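Local coordinates for CCHC-type domain-containing protein (Trypanosoma brucei brucei, PDB 7C45), which trims guide RNAs as an RNase D ribonuclease, probably removing nucleotides from the 3' end with metal ions held in an RNase H-like exonuclease domain, at residues Y16-T21 with V70-V75; E27-L32 with K85-L90; L40-F45 with G55-V60; C103-E108 with E224-G229. One frame throughout, in Å; residues are numbered along the deposited sequence.

Contact 1: residues Y16-T21 with V70-V75; sequences YRVVDT and VFLFDV
Val-19 sets CG1 anti to its backbone N (chi1 177°), while Phe-71 and Phe-73 both turn CG anti to the carbonyl carbon (chi1 -68° and -70°), so the two valine methyls are shared between two rings. CG1 of Val-19 lies alongside Phe-73, 3.6 Å from Phe-73 CD1. CG2 of Val-19 crosses Phe-71 obliquely, with Phe-71 CD1 3.8 Å away. On the other face Tyr-16 takes the crowded position, CG between N and the carbonyl carbon, and its CD1 meets Leu-72 CD1 at 3.6 Å. Between the two faces, four backbone hydrogen bonds zip the parallel strands together: Arg-17 N to Val-70 O, Leu-72 N to Arg-17 O, Val-19 N to Leu-72 O at 2.7 Å, and Asp-74 N to Val-19 O. The first runs nearly along the C=O axis; the other three donors sit above the carbonyl plane. Past the ladder, one water donates to both Asp-20 OD2 and Asp-74 OD2, bridging like charges that are probably eased by Lys-24 on Asp-20 and by Arg-178 and Thr-77 on Asp-74. Helix 22-33 packs on the phenylalanine face, and strand 16-19 forms one border of the mixed central sheet of the RNase H-like exonuclease fold.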
# COMPACT_ATOMS: atom_id res chain seq x y z
N TYR A 16 -1.57 -0.11 -18.44
CA TYR A 16 -0.26 0.45 -18.13
C TYR A 16 0.39 1.05 -19.37
O TYR A 16 0.10 0.67 -20.52
CB TYR A 16 0.67 -0.59 -17.52
CG TYR A 16 1.10 -1.72 -18.43
CD1 TYR A 16 2.09 -1.52 -19.38
CD2 TYR A 16 0.55 -2.98 -18.31
CE1 TYR A 16 2.48 -2.55 -20.24
CE2 TYR A 16 0.94 -4.01 -19.16
CZ TYR A 16 1.91 -3.79 -20.10
OH TYR A 16 2.31 -4.80 -20.94
N ARG A 17 1.31 1.97 -19.13
CA ARG A 17 2.09 2.63 -20.17
C ARG A 17 3.53 2.70 -19.69
O ARG A 17 3.79 3.34 -18.68
CB ARG A 17 1.57 4.03 -20.44
CG ARG A 17 2.14 4.67 -21.67
CD ARG A 17 1.10 5.63 -22.21
NE ARG A 17 -0.14 4.90 -22.43
CZ ARG A 17 -1.35 5.45 -22.40
NH1 ARG A 17 -2.42 4.69 -22.62
NH2 ARG A 17 -1.50 6.74 -22.12
N VAL A 18 4.44 2.05 -20.42
CA VAL A 18 5.85 2.07 -20.05
C VAL A 18 6.44 3.43 -20.37
O VAL A 18 6.31 3.93 -21.49
CB VAL A 18 6.62 0.97 -20.80
CG1 VAL A 18 8.13 1.09 -20.51
CG2 VAL A 18 6.11 -0.40 -20.43
N VAL A 19 7.10 4.03 -19.40
CA VAL A 19 7.71 5.35 -19.57
C VAL A 19 9.21 5.12 -19.59
O VAL A 19 9.85 4.99 -18.54
CB VAL A 19 7.26 6.33 -18.48
CG1 VAL A 19 7.96 7.68 -18.65
CG2 VAL A 19 5.73 6.51 -18.56
N ASP A 20 9.80 5.06 -20.79
CA ASP A 20 11.19 4.66 -20.90
C ASP A 20 11.99 5.54 -21.86
O ASP A 20 13.14 5.20 -22.17
CB ASP A 20 11.30 3.19 -21.30
CG ASP A 20 10.61 2.87 -22.60
OD1 ASP A 20 9.90 3.73 -23.18
OD2 ASP A 20 10.76 1.72 -23.03
N THR A 21 11.43 6.66 -22.31
CA THR A 21 12.16 7.66 -23.05
C THR A 21 11.90 9.03 -22.43
O THR A 21 10.93 9.25 -21.70
CB THR A 21 11.76 7.70 -24.53
OG1 THR A 21 10.42 8.18 -24.65
CG2 THR A 21 11.82 6.30 -25.13
N VAL A 70 -1.81 3.61 -15.79
CA VAL A 70 -0.74 3.32 -14.84
C VAL A 70 0.58 3.62 -15.54
O VAL A 70 0.88 3.00 -16.57
CB VAL A 70 -0.79 1.87 -14.35
CG1 VAL A 70 0.44 1.53 -13.48
CG2 VAL A 70 -2.10 1.61 -13.62
N PHE A 71 1.34 4.57 -15.03
CA PHE A 71 2.65 4.85 -15.62
C PHE A 71 3.66 3.90 -15.01
O PHE A 71 3.73 3.79 -13.78
CB PHE A 71 3.08 6.30 -15.37
CG PHE A 71 2.25 7.34 -16.11
CD1 PHE A 71 2.19 7.35 -17.49
CD2 PHE A 71 1.58 8.34 -15.39
CE1 PHE A 71 1.46 8.31 -18.15
CE2 PHE A 71 0.84 9.30 -16.04
CZ PHE A 71 0.78 9.31 -17.42
N LEU A 72 4.43 3.21 -15.84
CA LEU A 72 5.53 2.39 -15.36
C LEU A 72 6.82 3.11 -15.73
O LEU A 72 7.25 3.06 -16.88
CB LEU A 72 5.50 0.99 -15.95
CG LEU A 72 4.20 0.22 -15.72
CD1 LEU A 72 4.25 -1.09 -16.47
CD2 LEU A 72 4.00 -0.03 -14.22
N PHE A 73 7.41 3.80 -14.77
CA PHE A 73 8.61 4.57 -15.05
C PHE A 73 9.79 3.61 -15.06
O PHE A 73 10.11 3.00 -14.04
CB PHE A 73 8.83 5.65 -14.01
CG PHE A 73 7.84 6.77 -14.10
CD1 PHE A 73 8.01 7.77 -15.04
CD2 PHE A 73 6.76 6.84 -13.24
CE1 PHE A 73 7.11 8.81 -15.14
CE2 PHE A 73 5.86 7.89 -13.31
CZ PHE A 73 6.04 8.88 -14.26
N ASP A 74 10.43 3.47 -16.22
CA ASP A 74 11.60 2.60 -16.33
C ASP A 74 12.82 3.41 -15.90
O ASP A 74 13.55 4.00 -16.71
CB ASP A 74 11.73 2.04 -17.74
CG ASP A 74 12.86 1.04 -17.87
OD1 ASP A 74 13.69 0.95 -16.95
OD2 ASP A 74 12.94 0.35 -18.90
N VAL A 75 13.03 3.47 -14.58
CA VAL A 75 14.15 4.24 -14.03
C VAL A 75 15.48 3.62 -14.47
O VAL A 75 16.45 4.35 -14.71
CB VAL A 75 14.00 4.32 -12.49
CG1 VAL A 75 15.21 5.01 -11.84
CG2 VAL A 75 12.73 5.07 -12.13
O HOH W 1 11.62 -0.46 -21.11

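Contact 2: residues E27-L32 with K85-L90; sequences EAVTSL and KDMQSL
Two helices lying side by side on one face of the RNase H-like sheet meet here without a hydrogen bond between them, almost wholly through apolar side chains. Segments 27-32 and 85-90 run nearly parallel, 11° apart, with axes 10.1 Å from each other, and Val-29, Leu-32 and Leu-90 give up the most surface. Val-29 points at the other helix and splits its methyls. CG2, beside the backbone N, slides past the Met-87 chain in the opposite direction and stops 3.7 Å from Met-87 SD, whereas CG1 meets Asp-86 CB at 4.0 Å, the two side chains crossing at about a right angle. Met-87 is bent at both chi2 and chi3, which carries its sulfur and methyl back between the helices, so that Met-87 CE also touches Leu-32 CD1 at 4.0 Å. Asp-86 is the exposed member of the group; in a crystal structure of this protein it binds zinc with His-22 and Lys-26, although no zinc occupies that place in this model. Towards the sheet, Leu-32 and Leu-90 both rest on Ile-38. Leu-90 holds CG anti to its backbone N (chi1 -178°), and the extended branch drives CD1 unusually close to Leu-32 CB, at 3.4 Å.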
# COMPACT_ATOMS: atom_id res chain seq x y z
N GLU A 27 5.65 13.78 -20.90
CA GLU A 27 4.20 13.66 -20.96
C GLU A 27 3.65 13.13 -19.65
O GLU A 27 2.62 13.60 -19.16
CB GLU A 27 3.82 12.75 -22.12
CG GLU A 27 2.35 12.57 -22.35
N ALA A 28 4.32 12.12 -19.07
CA ALA A 28 3.82 11.53 -17.84
C ALA A 28 3.88 12.52 -16.69
O ALA A 28 2.95 12.60 -15.88
CB ALA A 28 4.62 10.27 -17.50
N VAL A 29 4.98 13.26 -16.60
CA VAL A 29 5.12 14.31 -15.58
C VAL A 29 4.01 15.35 -15.72
O VAL A 29 3.38 15.73 -14.73
CB VAL A 29 6.50 14.96 -15.68
CG1 VAL A 29 6.54 16.22 -14.88
CG2 VAL A 29 7.57 13.98 -15.19
N THR A 30 3.76 15.83 -16.94
CA THR A 30 2.67 16.80 -17.12
C THR A 30 1.34 16.23 -16.63
O THR A 30 0.55 16.94 -16.00
CB THR A 30 2.58 17.23 -18.58
OG1 THR A 30 3.82 17.77 -19.00
CG2 THR A 30 1.51 18.30 -18.73
N SER A 31 1.06 14.95 -16.89
CA SER A 31 -0.19 14.36 -16.40
C SER A 31 -0.24 14.36 -14.88
O SER A 31 -1.20 14.83 -14.26
CB SER A 31 -0.34 12.94 -16.91
OG SER A 31 -1.46 12.32 -16.32
N LEU A 32 0.81 13.83 -14.24
CA LEU A 32 0.81 13.74 -12.79
C LEU A 32 0.78 15.12 -12.15
O LEU A 32 0.29 15.26 -11.03
CB LEU A 32 2.03 12.96 -12.31
CG LEU A 32 2.11 11.52 -12.73
CD1 LEU A 32 3.51 10.99 -12.41
CD2 LEU A 32 1.03 10.69 -12.06
N LYS A 85 14.67 14.54 -12.49
CA LYS A 85 14.77 15.95 -12.89
C LYS A 85 13.51 16.75 -12.56
O LYS A 85 13.55 17.69 -11.77
CB LYS A 85 15.09 16.04 -14.39
N ASP A 86 12.38 16.38 -13.15
CA ASP A 86 11.13 17.04 -12.81
C ASP A 86 10.28 16.26 -11.80
O ASP A 86 9.49 16.88 -11.07
CB ASP A 86 10.29 17.31 -14.07
CG ASP A 86 10.82 18.50 -14.88
OD1 ASP A 86 11.71 19.23 -14.38
OD2 ASP A 86 10.33 18.71 -16.01
N MET A 87 10.46 14.94 -11.70
CA MET A 87 9.63 14.20 -10.75
C MET A 87 9.88 14.63 -9.31
O MET A 87 8.98 14.53 -8.47
CB MET A 87 9.86 12.69 -10.89
CG MET A 87 9.23 12.08 -12.13
SD MET A 87 7.42 12.02 -12.04
CE MET A 87 7.19 10.80 -10.75
N GLN A 88 11.09 15.11 -8.99
CA GLN A 88 11.39 15.46 -7.60
C GLN A 88 10.48 16.58 -7.10
O GLN A 88 10.08 16.59 -5.94
CB GLN A 88 12.86 15.85 -7.44
CG GLN A 88 13.29 17.06 -8.23
CD GLN A 88 14.78 17.31 -8.13
OE1 GLN A 88 15.38 17.11 -7.07
NE2 GLN A 88 15.39 17.74 -9.24
N SER A 89 10.13 17.52 -7.98
CA SER A 89 9.29 18.62 -7.55
C SER A 89 7.88 18.14 -7.21
O SER A 89 7.28 18.58 -6.23
CB SER A 89 9.25 19.68 -8.64
OG SER A 89 8.35 20.70 -8.31
N LEU A 90 7.35 17.25 -8.01
CA LEU A 90 6.05 16.69 -7.74
C LEU A 90 6.07 15.84 -6.47
O LEU A 90 5.14 15.89 -5.65
CB LEU A 90 5.65 15.88 -8.97
CG LEU A 90 4.39 15.12 -9.25
CD1 LEU A 90 4.47 14.79 -10.71
CD2 LEU A 90 4.40 13.88 -8.43

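Contact 3: residues L40-F45 with G55-V60; sequences LDIEAF and GRISLV. With CA (calcium ion), chain E; CA (calcium ion), chain F; nucleotides of chain B.
Asp-41 spans two calcium ions: its OD2 binds one at 2.2 Å, and its OD1 binds the other at 2.4 Å. The first ion also takes Glu-43 OE2 at 2.3 Å, Asp-191 and two waters. OP1 of RNA nucleotide U10 bridges the pair, so the phosphate is gripped by both metals. Glu-43 works with both its oxygens: a bend at chi2 (-48°) brings OE2 to the calcium, while OE1 accepts a hydrogen bond from U10 O3' at 2.8 Å. That same O3' takes the backbone N-H of Ala-44 at 2.9 Å, and U10 O2' donates to Ala-44 O, so the ribose is read from both hydroxyls. A further water links U10 O2' with Phe-45 O and Gly-55 N.

Behind this shell, strand 57-60 runs antiparallel and holds Glu-43 by its backbone. Glu-43 N donates to Leu-59 O, and Glu-43 O accepts from both Ser-58 N and Leu-59 N, in its carbonyl plane: a classic beta bulge that shifts the register by one. Gln-61 NE2 also donates to Glu-43 OE2. On the face opposite Glu-43, Ile-42 CG1 lies alongside Val-60 CG2 at 4.1 Å. At the far end Phe-45 N bonds to Arg-56 O at 2.8 Å, and Arg-56 CB sits over one face of the phenylalanine ring, a CH-pi contact. An aspartate spanning two metals on the RNA phosphate and a glutamate two residues on that shares one are the hallmark of the DEDD exonuclease active site; manganese has also been seen at both.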
# COMPACT_ATOMS: atom_id res chain seq x y z
N LEU A 40 1.68 5.39 -5.54
CA LEU A 40 3.06 5.07 -5.90
C LEU A 40 3.45 3.69 -5.41
O LEU A 40 2.94 3.19 -4.41
CB LEU A 40 4.04 6.06 -5.33
CG LEU A 40 3.99 7.45 -5.94
CD1 LEU A 40 4.86 8.39 -5.12
CD2 LEU A 40 4.47 7.44 -7.39
N ASP A 41 4.39 3.09 -6.13
CA ASP A 41 4.93 1.77 -5.83
C ASP A 41 6.30 1.71 -6.48
O ASP A 41 6.61 2.48 -7.40
CB ASP A 41 3.97 0.70 -6.35
CG ASP A 41 4.33 -0.70 -5.92
OD1 ASP A 41 5.07 -0.88 -4.95
OD2 ASP A 41 3.84 -1.62 -6.57
N ILE A 42 7.15 0.80 -5.99
CA ILE A 42 8.48 0.64 -6.57
C ILE A 42 8.77 -0.84 -6.72
O ILE A 42 8.51 -1.63 -5.80
CB ILE A 42 9.57 1.31 -5.71
CG1 ILE A 42 9.34 2.82 -5.60
CG2 ILE A 42 10.94 1.03 -6.27
CD1 ILE A 42 10.33 3.51 -4.66
N GLU A 43 9.32 -1.23 -7.87
CA GLU A 43 9.94 -2.54 -8.05
C GLU A 43 11.45 -2.40 -8.14
O GLU A 43 11.95 -1.59 -8.92
CB GLU A 43 9.43 -3.27 -9.30
CG GLU A 43 7.90 -3.48 -9.38
CD GLU A 43 7.29 -4.06 -8.11
OE1 GLU A 43 7.84 -5.06 -7.60
OE2 GLU A 43 6.23 -3.53 -7.64
N ALA A 44 12.17 -3.22 -7.37
CA ALA A 44 13.62 -3.11 -7.30
C ALA A 44 14.26 -4.47 -7.53
O ALA A 44 13.62 -5.52 -7.39
CB ALA A 44 14.05 -2.53 -5.94
N PHE A 45 15.53 -4.45 -7.93
CA PHE A 45 16.29 -5.69 -8.04
C PHE A 45 16.17 -6.48 -6.75
O PHE A 45 16.40 -5.94 -5.67
CB PHE A 45 17.77 -5.39 -8.29
CG PHE A 45 18.11 -4.89 -9.68
CD1 PHE A 45 17.18 -4.32 -10.51
CD2 PHE A 45 19.42 -5.00 -10.12
CE1 PHE A 45 17.55 -3.84 -11.78
CE2 PHE A 45 19.79 -4.56 -11.36
CZ PHE A 45 18.84 -3.96 -12.20
N GLY A 55 16.81 -3.36 -3.35
CA GLY A 55 17.88 -3.32 -4.33
C GLY A 55 17.73 -2.15 -5.30
O GLY A 55 16.95 -1.22 -5.10
N ARG A 56 18.54 -2.19 -6.35
CA ARG A 56 18.57 -1.10 -7.33
C ARG A 56 17.17 -0.87 -7.89
O ARG A 56 16.50 -1.81 -8.30
CB ARG A 56 19.53 -1.45 -8.45
CG ARG A 56 19.73 -0.36 -9.47
CD ARG A 56 20.81 -0.82 -10.43
NE ARG A 56 21.08 0.12 -11.50
CZ ARG A 56 22.04 -0.05 -12.40
NH1 ARG A 56 22.84 -1.12 -12.33
NH2 ARG A 56 22.22 0.86 -13.35
N ILE A 57 16.71 0.38 -7.87
CA ILE A 57 15.37 0.67 -8.38
C ILE A 57 15.30 0.30 -9.86
O ILE A 57 16.17 0.68 -10.65
CB ILE A 57 15.01 2.14 -8.18
CG1 ILE A 57 14.75 2.43 -6.70
CG2 ILE A 57 13.81 2.48 -9.02
CD1 ILE A 57 14.58 3.88 -6.40
N SER A 58 14.27 -0.46 -10.22
CA SER A 58 14.02 -0.82 -11.61
C SER A 58 12.86 -0.01 -12.19
O SER A 58 13.02 0.69 -13.19
CB SER A 58 13.73 -2.32 -11.71
OG SER A 58 13.46 -2.71 -13.04
N LEU A 59 11.70 -0.10 -11.55
CA LEU A 59 10.50 0.62 -11.93
C LEU A 59 10.01 1.48 -10.76
O LEU A 59 10.13 1.08 -9.60
CB LEU A 59 9.37 -0.35 -12.32
CG LEU A 59 9.63 -1.31 -13.49
CD1 LEU A 59 8.47 -2.29 -13.68
CD2 LEU A 59 9.93 -0.50 -14.78
N VAL A 60 9.48 2.66 -11.07
CA VAL A 60 8.59 3.39 -10.17
C VAL A 60 7.23 3.47 -10.85
O VAL A 60 7.16 3.83 -12.03
CB VAL A 60 9.12 4.79 -9.83
CG1 VAL A 60 8.07 5.57 -9.01
CG2 VAL A 60 10.46 4.69 -9.11
CA CA E . 4.46 -3.70 -6.21
CA CA F . 5.37 -1.99 -2.84
P U B 10 5.98 -4.84 -3.16
OP1 U B 10 5.50 -3.99 -4.27
OP2 U B 10 5.31 -6.14 -2.86
O5' U B 10 7.54 -5.14 -3.37
C5' U B 10 8.39 -4.13 -3.89
C4' U B 10 9.82 -4.60 -3.98
O4' U B 10 10.19 -5.19 -2.71
C3' U B 10 10.10 -5.70 -4.99
O3' U B 10 10.29 -5.20 -6.29
C2' U B 10 11.36 -6.35 -4.43
O2' U B 10 12.49 -5.57 -4.77
C1' U B 10 11.12 -6.23 -2.92
N1 U B 10 10.57 -7.47 -2.34
C2 U B 10 11.48 -8.46 -2.07
O2 U B 10 12.67 -8.32 -2.31
N3 U B 10 10.95 -9.59 -1.51
C4 U B 10 9.62 -9.81 -1.21
O4 U B 10 9.29 -10.89 -0.71
C5 U B 10 8.73 -8.73 -1.51
C6 U B 10 9.23 -7.61 -2.06
O HOH W 2 7.58 -1.17 -3.17
O HOH W 3 14.99 -5.60 -3.43
O HOH W 4 2.57 -4.34 -8.27
O HOH W 5 4.42 -6.12 -6.74
O HOH W 6 3.11 -2.05 -1.93
O HOH W 7 5.31 -0.13 -1.21

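Contact 4: residues C103-E108 with E224-G229; sequences CRRDVE and EHYAVG. With nucleotides of chain B.
The last turn of helix 212-226 meets the start of helix 104-114 closely, with Tyr-226 O only 3.2 Å from Glu-108 CA in a CA-H...O contact. The fit is knobs-into-holes: Tyr-226, much the most buried residue here, is the knob among Arg-104, Arg-105, Val-107 and Glu-108. Its ring lies flat against the stem of Arg-104, whose CB stands over the ring centre in a CH-pi contact, 3.9 Å from the centroid. Arg-105 comes from another side, its guanidinium at the ring edge and 87° to the ring plane, with NH1 3.6 Å from Tyr-226 CE2. Bends at chi2 and chi3 fold Arg-105 back so that NE and NH1 both grip Glu-108 OE1, side-on, each at 3.0 Å. This salt bridge probably helps fix the guanidinium against the tyrosine, while Glu-108 OE2 accepts from Val-232 N and Gln-53. Glu-235 also binds both Arg-105 and the Tyr-226 hydroxyl, tying in the loop after the helix. On the RNA side, Arg-104 is held by Asp-102 and Asp-237, and its NH2 comes within 3.0 Å of U8 O2. Ala-227 leaves the helical path just past the knob, and its CB presses on Val-107 CG1 at a tight 3.4 Å.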
# COMPACT_ATOMS: atom_id res chain seq x y z
N CYS A 103 5.12 2.37 2.99
CA CYS A 103 6.04 3.32 2.35
C CYS A 103 7.49 3.13 2.79
O CYS A 103 8.37 3.80 2.25
CB CYS A 103 5.63 4.76 2.66
SG CYS A 103 5.79 5.27 4.38
N ARG A 104 7.75 2.25 3.74
CA ARG A 104 9.02 2.34 4.47
C ARG A 104 10.21 2.09 3.56
O ARG A 104 11.12 2.93 3.44
CB ARG A 104 9.02 1.35 5.63
CG ARG A 104 8.10 1.78 6.77
CD ARG A 104 7.99 0.66 7.82
NE ARG A 104 7.50 -0.55 7.20
CZ ARG A 104 7.45 -1.73 7.81
NH1 ARG A 104 7.82 -1.84 9.08
NH2 ARG A 104 7.02 -2.78 7.13
N ARG A 105 10.26 0.91 2.95
CA ARG A 105 11.35 0.58 2.03
C ARG A 105 11.35 1.50 0.82
O ARG A 105 12.42 1.86 0.31
CB ARG A 105 11.22 -0.88 1.59
CG ARG A 105 12.24 -1.82 2.13
CD ARG A 105 12.26 -1.79 3.62
NE ARG A 105 13.41 -1.07 4.15
CZ ARG A 105 13.58 -0.87 5.44
NH1 ARG A 105 14.63 -0.20 5.90
NH2 ARG A 105 12.68 -1.36 6.29
N ASP A 106 10.17 1.87 0.32
CA ASP A 106 10.08 2.74 -0.85
C ASP A 106 10.73 4.08 -0.58
O ASP A 106 11.52 4.58 -1.39
CB ASP A 106 8.62 2.97 -1.24
CG ASP A 106 7.98 1.73 -1.83
OD1 ASP A 106 8.70 0.76 -2.12
OD2 ASP A 106 6.75 1.76 -2.03
N VAL A 107 10.39 4.68 0.56
CA VAL A 107 10.88 6.00 0.90
C VAL A 107 12.38 5.95 1.16
O VAL A 107 13.13 6.86 0.77
CB VAL A 107 10.07 6.52 2.10
CG1 VAL A 107 10.85 7.47 2.95
CG2 VAL A 107 8.75 7.09 1.59
N GLU A 108 12.85 4.86 1.78
CA GLU A 108 14.27 4.67 1.95
C GLU A 108 14.98 4.63 0.61
O GLU A 108 16.03 5.24 0.45
CB GLU A 108 14.55 3.38 2.72
CG GLU A 108 16.02 3.08 2.90
CD GLU A 108 16.23 1.80 3.65
OE1 GLU A 108 15.60 0.80 3.26
OE2 GLU A 108 16.98 1.79 4.65
N GLU A 224 9.91 10.68 7.81
CA GLU A 224 11.04 11.27 8.51
C GLU A 224 12.04 10.21 8.94
O GLU A 224 13.25 10.43 8.93
CB GLU A 224 10.56 12.05 9.74
CG GLU A 224 9.86 13.35 9.41
CD GLU A 224 10.80 14.35 8.78
OE1 GLU A 224 11.84 14.68 9.40
OE2 GLU A 224 10.50 14.80 7.65
N HIS A 225 11.54 9.06 9.37
CA HIS A 225 12.40 8.00 9.88
C HIS A 225 13.18 7.33 8.75
O HIS A 225 14.37 7.02 8.90
CB HIS A 225 11.55 6.97 10.63
CG HIS A 225 12.34 6.02 11.46
ND1 HIS A 225 13.00 4.93 10.93
CD2 HIS A 225 12.59 5.99 12.79
CE1 HIS A 225 13.61 4.27 11.90
NE2 HIS A 225 13.38 4.90 13.04
N TYR A 226 12.54 7.12 7.59
CA TYR A 226 13.09 6.26 6.55
C TYR A 226 13.74 7.03 5.41
O TYR A 226 14.50 6.43 4.64
CB TYR A 226 11.99 5.31 6.01
CG TYR A 226 11.79 4.16 6.96
CD1 TYR A 226 10.90 4.27 8.01
CD2 TYR A 226 12.56 3.01 6.86
CE1 TYR A 226 10.73 3.23 8.93
CE2 TYR A 226 12.41 1.95 7.77
CZ TYR A 226 11.50 2.07 8.81
OH TYR A 226 11.35 1.04 9.73
N ALA A 227 13.49 8.32 5.29
CA ALA A 227 14.06 9.15 4.22
C ALA A 227 15.16 10.03 4.82
O ALA A 227 14.97 11.22 5.03
CB ALA A 227 12.99 9.99 3.55
N VAL A 228 16.32 9.42 5.06
CA VAL A 228 17.44 10.08 5.73
C VAL A 228 18.71 10.07 4.89
O VAL A 228 19.80 10.31 5.43
CB VAL A 228 17.73 9.45 7.11
CG1 VAL A 228 16.55 9.66 8.07
CG2 VAL A 228 18.08 7.97 6.97
N GLY A 229 18.61 9.77 3.61
CA GLY A 229 19.77 9.89 2.74
C GLY A 229 20.80 8.80 2.85
O GLY A 229 21.86 8.91 2.23
P U B 8 3.00 -10.79 5.72
OP1 U B 8 4.17 -11.54 6.23
OP2 U B 8 1.72 -10.93 6.45
O5' U B 8 3.47 -9.28 5.61
C5' U B 8 2.56 -8.22 5.81
C4' U B 8 3.24 -6.90 5.56
O4' U B 8 4.36 -6.75 6.47
C3' U B 8 3.85 -6.70 4.19
O3' U B 8 2.88 -6.32 3.23
C2' U B 8 4.90 -5.63 4.45
O2' U B 8 4.29 -4.34 4.56
C1' U B 8 5.39 -6.04 5.84
N1 U B 8 6.57 -6.93 5.80
C2 U B 8 7.80 -6.35 5.63
O2 U B 8 7.93 -5.15 5.46
N3 U B 8 8.86 -7.23 5.63
C4 U B 8 8.76 -8.60 5.83
O4 U B 8 9.78 -9.30 5.82
C5 U B 8 7.44 -9.11 6.03
C6 U B 8 6.41 -8.27 6.01
P U B 9 3.07 -6.68 1.68
OP1 U B 9 1.84 -6.19 1.00
OP2 U B 9 3.42 -8.12 1.63
O5' U B 9 4.36 -5.85 1.27
C5' U B 9 4.27 -4.50 0.83
C4' U B 9 5.62 -3.86 0.55
O4' U B 9 6.53 -4.03 1.66
C3' U B 9 6.42 -4.38 -0.64
O3' U B 9 5.94 -3.90 -1.87
C2' U B 9 7.84 -3.93 -0.31
O2' U B 9 8.03 -2.55 -0.61
C1' U B 9 7.86 -4.10 1.20
N1 U B 9 8.43 -5.40 1.60
C2 U B 9 9.81 -5.56 1.52
O2 U B 9 10.58 -4.70 1.16
N3 U B 9 10.28 -6.79 1.90
C4 U B 9 9.52 -7.86 2.33
O4 U B 9 10.09 -8.91 2.63
C5 U B 9 8.11 -7.62 2.37
C6 U B 9 7.61 -6.43 2.01

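From the N terminus, strand 16-19 opens contact 1 and helix 22-33, next in the chain, opens contact 2. Strand 37-44 then pairs with strand 57-64 in contact 3, a short hairpin-like closure lying within the spans of both earlier contacts. Strand 70-74 closes contact 1 and helix 80-92 closes contact 2, so these two cross. Contact 3 joins contact 1 in one sheet through strands 57-64 and 70-74, and Ala-28 and Leu-32 of contact 2 pack on Phe-71 and Phe-73 of contact 1. Contact 4 follows in series, closing a long loop from helix 104-114 to helix 212-226 and touching contact 3 where Ile-42 meets Asp-106.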